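Local coordinates for protein C-glycoside 3-oxidase (PDB 7DVE) that uses a bound FAD to oxidise the C3 hydroxyl of the sugar in C-glycosides such as mangiferin and isoorientin, passing the electrons to oxygen, at residues Asp273-Gly285 with Phe385-Met398. Numbering follows the deposited sequence.
With FAD (flavin-adenine dinucleotide), chain C.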
ATOM      1  N   ASP A 273       4.968   7.274   1.286  1.00 53.05           N
ATOM      2  CA  ASP A 273       4.693   6.474   0.085  1.00 52.82           C
ATOM      3  C   ASP A 273       5.947   6.448  -0.773  1.00 53.26           C
ATOM      4  O   ASP A 273       6.889   7.201  -0.506  1.00 55.54           O
ATOM      5  CB  ASP A 273       3.430   6.927  -0.707  1.00 52.91           C
ATOM      6  CG  ASP A 273       3.630   8.190  -1.604  1.00 55.58           C
ATOM      7  OD1 ASP A 273       4.697   8.426  -2.240  1.00 54.36           O
ATOM      8  OD2 ASP A 273       2.648   8.973  -1.680  1.00 57.30           O
ATOM      9  N   ALA A 274       5.971   5.584  -1.796  1.00 52.68           N
ATOM     10  CA  ALA A 274       7.194   5.303  -2.543  1.00 53.61           C
ATOM     11  C   ALA A 274       7.676   6.456  -3.420  1.00 55.67           C
ATOM     12  O   ALA A 274       8.800   6.378  -3.946  1.00 54.50           O
ATOM     13  CB  ALA A 274       7.003   4.069  -3.423  1.00 52.22           C
ATOM     14  N   LEU A 275       6.876   7.503  -3.639  1.00 54.84           N
ATOM     15  CA  LEU A 275       7.387   8.606  -4.454  1.00 55.03           C
ATOM     16  C   LEU A 275       7.579   9.885  -3.672  1.00 56.45           C
ATOM     17  O   LEU A 275       8.506  10.638  -3.981  1.00 58.95           O
ATOM     18  CB  LEU A 275       6.474   8.888  -5.650  1.00 51.82           C
ATOM     19  CG  LEU A 275       6.097   7.640  -6.439  1.00 51.81           C
ATOM     20  CD1 LEU A 275       4.754   7.844  -7.073  1.00 50.37           C
ATOM     21  CD2 LEU A 275       7.170   7.267  -7.463  1.00 52.14           C
ATOM     22  N   ARG A 276       6.756  10.135  -2.648  1.00 56.26           N
ATOM     23  CA  ARG A 276       6.930  11.348  -1.862  1.00 57.09           C
ATOM     24  C   ARG A 276       8.022  11.206  -0.805  1.00 58.14           C
ATOM     25  O   ARG A 276       8.587  12.227  -0.385  1.00 61.49           O
ATOM     26  CB  ARG A 276       5.606  11.759  -1.229  1.00 53.85           C
ATOM     27  CG  ARG A 276       4.636  12.347  -2.228  1.00 52.54           C
ATOM     28  CD  ARG A 276       3.408  12.888  -1.554  1.00 52.52           C
ATOM     29  NE  ARG A 276       2.462  11.809  -1.296  1.00 56.64           N
ATOM     30  CZ  ARG A 276       1.242  11.963  -0.792  1.00 54.70           C
ATOM     31  NH1 ARG A 276       0.813  13.140  -0.373  1.00 53.31           N
ATOM     32  NH2 ARG A 276       0.431  10.906  -0.720  1.00 51.47           N
ATOM     33  N   THR A 277       8.359   9.969  -0.412  1.00 57.52           N
ATOM     34  CA  THR A 277       9.506   9.736   0.469  1.00 58.96           C
ATOM     35  C   THR A 277      10.823  10.090  -0.215  1.00 59.19           C
ATOM     36  O   THR A 277      11.606  10.876   0.359  1.00 60.33           O
ATOM     37  CB  THR A 277       9.495   8.279   0.961  1.00 57.68           C
ATOM     38  OG1 THR A 277       8.354   8.055   1.796  1.00 55.57           O
ATOM     39  CG2 THR A 277      10.766   7.942   1.725  1.00 57.09           C
ATOM     40  N   PRO A 278      11.136   9.567  -1.416  1.00 59.22           N
ATOM     41  CA  PRO A 278      12.308  10.106  -2.144  1.00 59.90           C
ATOM     42  C   PRO A 278      12.211  11.603  -2.384  1.00 61.20           C
ATOM     43  O   PRO A 278      13.242  12.286  -2.330  1.00 61.34           O
ATOM     44  CB  PRO A 278      12.307   9.333  -3.475  1.00 58.90           C
ATOM     45  CG  PRO A 278      11.438   8.163  -3.262  1.00 59.26           C
ATOM     46  CD  PRO A 278      10.436   8.532  -2.200  1.00 56.36           C
ATOM     47  N   GLN A 279      11.006  12.130  -2.657  1.00 59.33           N
ATOM     48  CA  GLN A 279      10.834  13.578  -2.802  1.00 62.10           C
ATOM     49  C   GLN A 279      11.369  14.333  -1.588  1.00 64.71           C
ATOM     50  O   GLN A 279      12.175  15.268  -1.726  1.00 65.46           O
ATOM     51  CB  GLN A 279       9.358  13.909  -3.026  1.00 62.25           C
ATOM     52  CG  GLN A 279       9.094  15.352  -3.429  1.00 59.95           C
ATOM     53  CD  GLN A 279       7.619  15.636  -3.572  1.00 60.28           C
ATOM     54  OE1 GLN A 279       6.793  15.158  -2.778  1.00 60.27           O
ATOM     55  NE2 GLN A 279       7.267  16.397  -4.597  1.00 60.07           N
ATOM     56  N   LEU A 280      10.913  13.945  -0.389  1.00 62.58           N
ATOM     57  CA  LEU A 280      11.331  14.638   0.823  1.00 63.58           C
ATOM     58  C   LEU A 280      12.830  14.501   1.041  1.00 64.84           C
ATOM     59  O   LEU A 280      13.500  15.476   1.409  1.00 66.18           O
ATOM     60  CB  LEU A 280      10.552  14.104   2.026  1.00 63.32           C
ATOM     61  CG  LEU A 280      11.033  14.544   3.407  1.00 65.94           C
ATOM     62  CD1 LEU A 280      11.030  16.068   3.510  1.00 68.10           C
ATOM     63  CD2 LEU A 280      10.161  13.914   4.489  1.00 63.67           C
ATOM     64  N   LEU A 281      13.384  13.305   0.795  1.00 64.10           N
ATOM     65  CA  LEU A 281      14.824  13.124   0.990  1.00 65.29           C
ATOM     66  C   LEU A 281      15.622  13.982   0.006  1.00 65.89           C
ATOM     67  O   LEU A 281      16.617  14.604   0.384  1.00 67.49           O
ATOM     68  CB  LEU A 281      15.214  11.642   0.863  1.00 64.03           C
ATOM     69  CG  LEU A 281      14.663  10.554   1.819  1.00 65.84           C
ATOM     70  CD1 LEU A 281      15.667   9.425   2.047  1.00 61.94           C
ATOM     71  CD2 LEU A 281      14.184  11.120   3.144  1.00 64.30           C
ATOM     72  N   TRP A 282      15.185  14.050  -1.254  1.00 65.20           N
ATOM     73  CA  TRP A 282      15.848  14.912  -2.238  1.00 65.97           C
ATOM     74  C   TRP A 282      15.787  16.374  -1.814  1.00 67.28           C
ATOM     75  O   TRP A 282      16.805  17.075  -1.807  1.00 68.34           O
ATOM     76  CB  TRP A 282      15.219  14.720  -3.621  1.00 64.91           C
ATOM     77  CG  TRP A 282      15.748  15.664  -4.680  1.00 69.46           C
ATOM     78  CD1 TRP A 282      15.289  16.919  -4.972  1.00 68.34           C
ATOM     79  CD2 TRP A 282      16.819  15.408  -5.592  1.00 70.15           C
ATOM     80  NE1 TRP A 282      16.026  17.468  -5.996  1.00 73.49           N
ATOM     81  CE2 TRP A 282      16.970  16.558  -6.394  1.00 72.66           C
ATOM     82  CE3 TRP A 282      17.668  14.319  -5.805  1.00 72.09           C
ATOM     83  CZ2 TRP A 282      17.937  16.649  -7.395  1.00 74.83           C
ATOM     84  CZ3 TRP A 282      18.645  14.416  -6.794  1.00 73.68           C
ATOM     85  CH2 TRP A 282      18.770  15.569  -7.573  1.00 75.61           C
ATOM     86  N   ALA A 283      14.597  16.845  -1.434  1.00 67.59           N
ATOM     87  CA  ALA A 283      14.455  18.215  -0.947  1.00 66.57           C
ATOM     88  C   ALA A 283      15.349  18.498   0.256  1.00 69.86           C
ATOM     89  O   ALA A 283      15.769  19.645   0.451  1.00 72.30           O
ATOM     90  CB  ALA A 283      12.998  18.496  -0.587  1.00 67.71           C
ATOM     91  N   SER A 284      15.656  17.487   1.070  1.00 68.88           N
ATOM     92  CA  SER A 284      16.494  17.703   2.246  1.00 70.66           C
ATOM     93  C   SER A 284      17.985  17.518   1.970  1.00 71.44           C
ATOM     94  O   SER A 284      18.791  17.597   2.910  1.00 71.15           O
ATOM     95  CB  SER A 284      16.068  16.768   3.380  1.00 70.98           C
ATOM     96  OG  SER A 284      14.658  16.701   3.471  1.00 72.22           O
ATOM     97  N   GLY A 285      18.373  17.284   0.719  1.00 70.84           N
ATOM     98  CA  GLY A 285      19.774  17.084   0.392  1.00 70.87           C
ATOM     99  C   GLY A 285      20.328  15.723   0.755  1.00 71.86           C
ATOM    100  O   GLY A 285      21.548  15.563   0.796  1.00 70.52           O
ATOM    101  N   PHE A 385      13.628  14.496  -9.726  1.00 65.85           N
ATOM    102  CA  PHE A 385      13.066  15.705  -9.140  1.00 67.54           C
ATOM    103  C   PHE A 385      13.696  16.943  -9.754  1.00 70.64           C
ATOM    104  O   PHE A 385      14.842  16.918 -10.200  1.00 70.74           O
ATOM    105  CB  PHE A 385      13.247  15.709  -7.616  1.00 66.88           C
ATOM    106  CG  PHE A 385      12.612  14.541  -6.956  1.00 66.37           C
ATOM    107  CD1 PHE A 385      11.242  14.496  -6.783  1.00 63.77           C
ATOM    108  CD2 PHE A 385      13.376  13.451  -6.555  1.00 65.34           C
ATOM    109  CE1 PHE A 385      10.649  13.394  -6.193  1.00 61.03           C
ATOM    110  CE2 PHE A 385      12.785  12.358  -5.972  1.00 61.00           C
ATOM    111  CZ  PHE A 385      11.423  12.330  -5.799  1.00 61.25           C
ATOM    112  N   SER A 386      12.923  18.026  -9.775  1.00 73.89           N
ATOM    113  CA  SER A 386      13.303  19.271 -10.423  1.00 74.83           C
ATOM    114  C   SER A 386      13.864  20.251  -9.405  1.00 78.66           C
ATOM    115  O   SER A 386      13.342  20.366  -8.290  1.00 74.29           O
ATOM    116  CB  SER A 386      12.105  19.901 -11.138  1.00 74.89           C
ATOM    117  OG  SER A 386      12.498  21.097 -11.810  1.00 78.27           O
ATOM    118  N   ASP A 387      14.925  20.964  -9.808  1.00 82.65           N
ATOM    119  CA  ASP A 387      15.493  22.029  -8.982  1.00 83.32           C
ATOM    120  C   ASP A 387      14.571  23.236  -8.890  1.00 82.57           C
ATOM    121  O   ASP A 387      14.629  23.983  -7.909  1.00 84.99           O
ATOM    122  CB  ASP A 387      16.837  22.510  -9.542  1.00 87.33           C
ATOM    123  CG  ASP A 387      17.961  21.493  -9.391  1.00 92.51           C
ATOM    124  OD1 ASP A 387      18.024  20.794  -8.348  1.00 87.92           O
ATOM    125  OD2 ASP A 387      18.821  21.453 -10.309  1.00 95.98           O
ATOM    126  N   SER A 388      13.738  23.457  -9.900  1.00 79.34           N
ATOM    127  CA  SER A 388      12.983  24.696 -10.025  1.00 80.27           C
ATOM    128  C   SER A 388      11.488  24.496  -9.849  1.00 78.77           C
ATOM    129  O   SER A 388      10.855  25.222  -9.077  1.00 80.16           O
ATOM    130  CB  SER A 388      13.244  25.332 -11.394  1.00 80.82           C
ATOM    131  OG  SER A 388      13.161  24.355 -12.418  1.00 81.82           O
ATOM    132  N   ASP A 389      10.905  23.540 -10.565  1.00 77.57           N
ATOM    133  CA  ASP A 389       9.469  23.324 -10.522  1.00 74.85           C
ATOM    134  C   ASP A 389       9.061  22.587  -9.247  1.00 72.39           C
ATOM    135  O   ASP A 389       9.826  21.799  -8.677  1.00 70.20           O
ATOM    136  CB  ASP A 389       9.018  22.538 -11.748  1.00 74.71           C
ATOM    137  CG  ASP A 389       9.583  23.094 -13.028  1.00 78.94           C
ATOM    138  OD1 ASP A 389       9.903  24.300 -13.068  1.00 80.80           O
ATOM    139  OD2 ASP A 389       9.720  22.324 -14.001  1.00 82.28           O
ATOM    140  N   VAL A 390       7.826  22.851  -8.814  1.00 69.17           N
ATOM    141  CA  VAL A 390       7.283  22.305  -7.579  1.00 67.77           C
ATOM    142  C   VAL A 390       5.866  21.823  -7.844  1.00 65.73           C
ATOM    143  O   VAL A 390       5.213  22.227  -8.810  1.00 66.43           O
ATOM    144  CB  VAL A 390       7.276  23.334  -6.426  1.00 68.41           C
ATOM    145  CG1 VAL A 390       8.697  23.698  -6.004  1.00 65.52           C
ATOM    146  CG2 VAL A 390       6.460  24.576  -6.834  1.00 67.55           C
ATOM    147  N   ASP A 391       5.397  20.939  -6.973  1.00 65.35           N
ATOM    148  CA  ASP A 391       4.052  20.405  -7.096  1.00 63.87           C
ATOM    149  C   ASP A 391       3.096  21.296  -6.302  1.00 63.55           C
ATOM    150  O   ASP A 391       3.466  22.380  -5.840  1.00 64.00           O
ATOM    151  CB  ASP A 391       4.033  18.934  -6.679  1.00 61.07           C
ATOM    152  CG  ASP A 391       4.252  18.720  -5.184  1.00 62.61           C
ATOM    153  OD1 ASP A 391       4.299  19.701  -4.406  1.00 62.20           O
ATOM    154  OD2 ASP A 391       4.384  17.532  -4.785  1.00 61.98           O
ATOM    155  N   GLY A 392       1.852  20.841  -6.125  1.00 63.81           N
ATOM    156  CA  GLY A 392       0.853  21.647  -5.445  1.00 64.49           C
ATOM    157  C   GLY A 392       1.149  21.903  -3.985  1.00 62.92           C
ATOM    158  O   GLY A 392       0.550  22.807  -3.396  1.00 62.18           O
ATOM    159  N   TYR A 393       2.055  21.123  -3.391  1.00 62.84           N
ATOM    160  CA  TYR A 393       2.550  21.317  -2.031  1.00 63.66           C
ATOM    161  C   TYR A 393       3.843  22.137  -1.965  1.00 64.20           C
ATOM    162  O   TYR A 393       4.346  22.403  -0.862  1.00 62.87           O
ATOM    163  CB  TYR A 393       2.778  19.951  -1.368  1.00 63.45           C
ATOM    164  CG  TYR A 393       1.520  19.125  -1.169  1.00 62.44           C
ATOM    165  CD1 TYR A 393       0.628  19.428  -0.157  1.00 62.10           C
ATOM    166  CD2 TYR A 393       1.231  18.043  -1.990  1.00 60.02           C
ATOM    167  CE1 TYR A 393      -0.517  18.681   0.034  1.00 62.31           C
ATOM    168  CE2 TYR A 393       0.086  17.285  -1.802  1.00 60.66           C
ATOM    169  CZ  TYR A 393      -0.781  17.609  -0.784  1.00 61.33           C
ATOM    170  OH  TYR A 393      -1.927  16.878  -0.562  1.00 61.59           O
ATOM    171  N   GLY A 394       4.399  22.537  -3.109  1.00 63.08           N
ATOM    172  CA  GLY A 394       5.663  23.250  -3.122  1.00 63.10           C
ATOM    173  C   GLY A 394       6.897  22.400  -2.924  1.00 63.17           C
ATOM    174  O   GLY A 394       7.964  22.946  -2.623  1.00 68.32           O
ATOM    175  N   MET A 395       6.797  21.184  -3.064  1.00 62.22           N
ATOM    176  CA  MET A 395       7.796  20.130  -3.035  1.00 64.24           C
ATOM    177  C   MET A 395       8.332  19.918  -4.439  1.00 64.23           C
ATOM    178  O   MET A 395       7.620  20.172  -5.413  1.00 65.11           O
ATOM    179  CB  MET A 395       7.177  18.835  -2.502  1.00 63.27           C
ATOM    180  CG  MET A 395       6.878  18.835  -1.002  1.00 64.28           C
ATOM    181  SD  MET A 395       8.160  19.553   0.055  1.00 73.47           S
ATOM    182  CE  MET A 395       9.249  18.151   0.285  1.00 65.59           C
ATOM    183  N   PRO A 396       9.586  19.486  -4.576  1.00 64.51           N
ATOM    184  CA  PRO A 396      10.194  19.432  -5.915  1.00 64.39           C
ATOM    185  C   PRO A 396       9.406  18.520  -6.836  1.00 66.13           C
ATOM    186  O   PRO A 396       9.069  17.386  -6.476  1.00 64.37           O
ATOM    187  CB  PRO A 396      11.610  18.905  -5.660  1.00 63.85           C
ATOM    188  CG  PRO A 396      11.855  19.041  -4.210  1.00 65.53           C
ATOM    189  CD  PRO A 396      10.577  19.369  -3.495  1.00 65.66           C
ATOM    190  N   ALA A 397       9.079  19.041  -8.020  1.00 66.12           N
ATOM    191  CA  ALA A 397       8.196  18.330  -8.928  1.00 64.64           C
ATOM    192  C   ALA A 397       8.870  17.068  -9.445  1.00 63.36           C
ATOM    193  O   ALA A 397      10.086  17.021  -9.621  1.00 67.65           O
ATOM    194  CB  ALA A 397       7.769  19.228 -10.090  1.00 63.85           C
ATOM    195  N   MET A 398       8.061  16.029  -9.660  1.00 62.26           N
ATOM    196  CA  MET A 398       8.516  14.721 -10.113  1.00 61.02           C
ATOM    197  C   MET A 398       8.455  14.582 -11.625  1.00 57.80           C
ATOM    198  O   MET A 398       7.543  15.084 -12.291  1.00 56.41           O
ATOM    199  CB  MET A 398       7.700  13.569  -9.496  1.00 56.45           C
ATOM    200  CG  MET A 398       7.217  13.747  -8.079  1.00 55.79           C
ATOM    201  SD  MET A 398       6.109  12.397  -7.600  1.00 55.59           S
ATOM    202  CE  MET A 398       6.415  12.374  -5.824  1.00 54.89           C
TER
HETATM  203  PA  FAD C 801       0.421   5.677   2.055  1.00 52.71           P
HETATM  204  O1A FAD C 801       0.396   6.473   0.804  1.00 53.98           O
HETATM  205  O2A FAD C 801      -0.645   4.676   2.289  1.00 51.84           O
HETATM  206  O5B FAD C 801       0.449   6.814   3.199  1.00 55.82           O
HETATM  207  C5B FAD C 801       1.468   7.817   3.159  1.00 52.77           C
HETATM  208  C4B FAD C 801       0.976   9.074   3.829  1.00 54.23           C
HETATM  209  O4B FAD C 801       2.105   9.997   3.800  1.00 55.29           O
HETATM  210  C3B FAD C 801      -0.133   9.750   2.999  1.00 56.76           C
HETATM  211  O3B FAD C 801      -1.256  10.000   3.866  1.00 55.53           O
HETATM  212  C2B FAD C 801       0.546  11.067   2.595  1.00 54.00           C
HETATM  213  O2B FAD C 801      -0.376  12.160   2.577  1.00 53.14           O
HETATM  214  C1B FAD C 801       1.532  11.294   3.723  1.00 56.53           C
HETATM  215  N9A FAD C 801       2.610  12.264   3.309  1.00 58.82           N
HETATM  216  C8A FAD C 801       3.308  12.098   2.174  1.00 57.00           C
HETATM  217  N7A FAD C 801       4.194  13.095   2.072  1.00 58.51           N
HETATM  218  C5A FAD C 801       4.050  13.889   3.135  1.00 61.01           C
HETATM  219  C6A FAD C 801       4.704  14.999   3.504  1.00 63.10           C
HETATM  220  N6A FAD C 801       5.664  15.419   2.681  1.00 63.88           N
HETATM  221  N1A FAD C 801       4.419  15.661   4.642  1.00 63.15           N
HETATM  222  C2A FAD C 801       3.400  15.157   5.454  1.00 63.43           C
HETATM  223  N3A FAD C 801       2.735  13.983   5.055  1.00 60.31           N
HETATM  224  C4A FAD C 801       3.073  13.374   3.906  1.00 60.47           C
HETATM  225  N1  FAD C 801      -2.532  -2.595  -1.193  1.00 46.90           N
HETATM  226  C2  FAD C 801      -2.474  -3.929  -0.829  1.00 48.94           C
HETATM  227  O2  FAD C 801      -1.452  -4.331  -0.284  1.00 47.44           O
HETATM  228  N3  FAD C 801      -3.555  -4.785  -1.096  1.00 49.43           N
HETATM  229  C4  FAD C 801      -4.728  -4.273  -1.695  1.00 46.34           C
HETATM  230  O4  FAD C 801      -5.681  -5.030  -1.904  1.00 44.99           O
HETATM  231  C4X FAD C 801      -4.769  -2.930  -2.054  1.00 47.60           C
HETATM  232  N5  FAD C 801      -5.839  -2.385  -2.683  1.00 48.00           N
HETATM  233  C5X FAD C 801      -5.889  -1.037  -2.890  1.00 47.91           C
HETATM  234  C6  FAD C 801      -7.047  -0.429  -3.411  1.00 46.89           C
HETATM  235  C7  FAD C 801      -7.147   0.947  -3.578  1.00 47.81           C
HETATM  236  C7M FAD C 801      -8.440   1.585  -4.147  1.00 47.59           C
HETATM  237  C8  FAD C 801      -6.065   1.756  -3.227  1.00 47.10           C
HETATM  238  C8M FAD C 801      -6.161   3.282  -3.410  1.00 46.92           C
HETATM  239  C9  FAD C 801      -4.903   1.162  -2.714  1.00 48.01           C
HETATM  240  C9A FAD C 801      -4.802  -0.232  -2.548  1.00 46.91           C
HETATM  241  N10 FAD C 801      -3.677  -0.812  -2.072  1.00 48.35           N
HETATM  242  C10 FAD C 801      -3.664  -2.116  -1.788  1.00 47.89           C
HETATM  243  C1' FAD C 801      -2.423  -0.049  -1.808  1.00 47.91           C
HETATM  244  C2' FAD C 801      -2.212   0.380  -0.351  1.00 49.69           C
HETATM  245  O2' FAD C 801      -3.211   1.359  -0.019  1.00 49.02           O
HETATM  246  C3' FAD C 801      -0.761   0.929  -0.148  1.00 48.66           C
HETATM  247  O3' FAD C 801       0.195  -0.096  -0.453  1.00 49.14           O
HETATM  248  C4' FAD C 801      -0.513   1.322   1.310  1.00 50.60           C
HETATM  249  O4' FAD C 801      -1.466   2.296   1.708  1.00 49.37           O
HETATM  250  C5' FAD C 801       0.912   1.918   1.473  1.00 52.64           C
HETATM  251  O5' FAD C 801       1.068   2.489   2.788  1.00 52.08           O
HETATM  252  P   FAD C 801       2.140   3.649   3.141  1.00 53.84           P
HETATM  253  O1P FAD C 801       1.922   4.219   4.499  1.00 54.13           O
HETATM  254  O2P FAD C 801       3.458   3.073   2.800  1.00 54.87           O
HETATM  255  O3P FAD C 801       1.836   4.930   2.200  1.00 54.12           O
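Gln279 and Asp391 show how one buried amide can join a helix to a hairpin. Both N-H groups of the Gln279 amide are used. NE2 donates to Pro396 O from above its carbonyl plane, almost straight at 173°. The second bond, to Asp391 OD2, is 3.1 Å long. Both acceptors lie near the amide plane, while the carboxylate stands nearly perpendicular to it and is met from above its own plane. With CG anti to the backbone N (chi1 -170°) and the chain extended beyond it, the amide reaches past Met395 CB to these oxygens.

Beside it, Phe385 lies against the helix backbone, its CZ 3.2 Å from Gln279 N, and Leu275 O meets the ring at its edge. Phe385 CB sits over the five-membered ring of Trp282, 3.7 Å from the centroid, a CH-pi contact. Met398 CE packs on Leu275 CB, and the bent Met395 chain brings CE to Ala283 CB.

In the second shell, Asp391 OD1 accepts from Tyr393 N, an Asx turn, and from Met395 N, which helps hold the carboxylate in place for Gln279. At the helix start, Asp273 OD1 caps the amides of Leu275 and Arg276, while OD2 takes a side-on salt bridge from Arg276 NE (2.9 Å) and NH2. One guanidinium face lies over FAD C8A; NH2 also hydrogen-bonds Ser118 O and NH1 pairs with Ser119 OG. Replacing Arg276 by an alanine would take away the guanidinium, which is likely to leave Asp273 OD2 without its charged mate and the adenosine without a packing partner.

Helix 276-283 follows strand 267-270 of the Rossmann-type sheet, with Leu280 packed on Val270 and on Val237 of strand 235-243, while the two-stranded sheet of 382-386 and 396-401 covers another side.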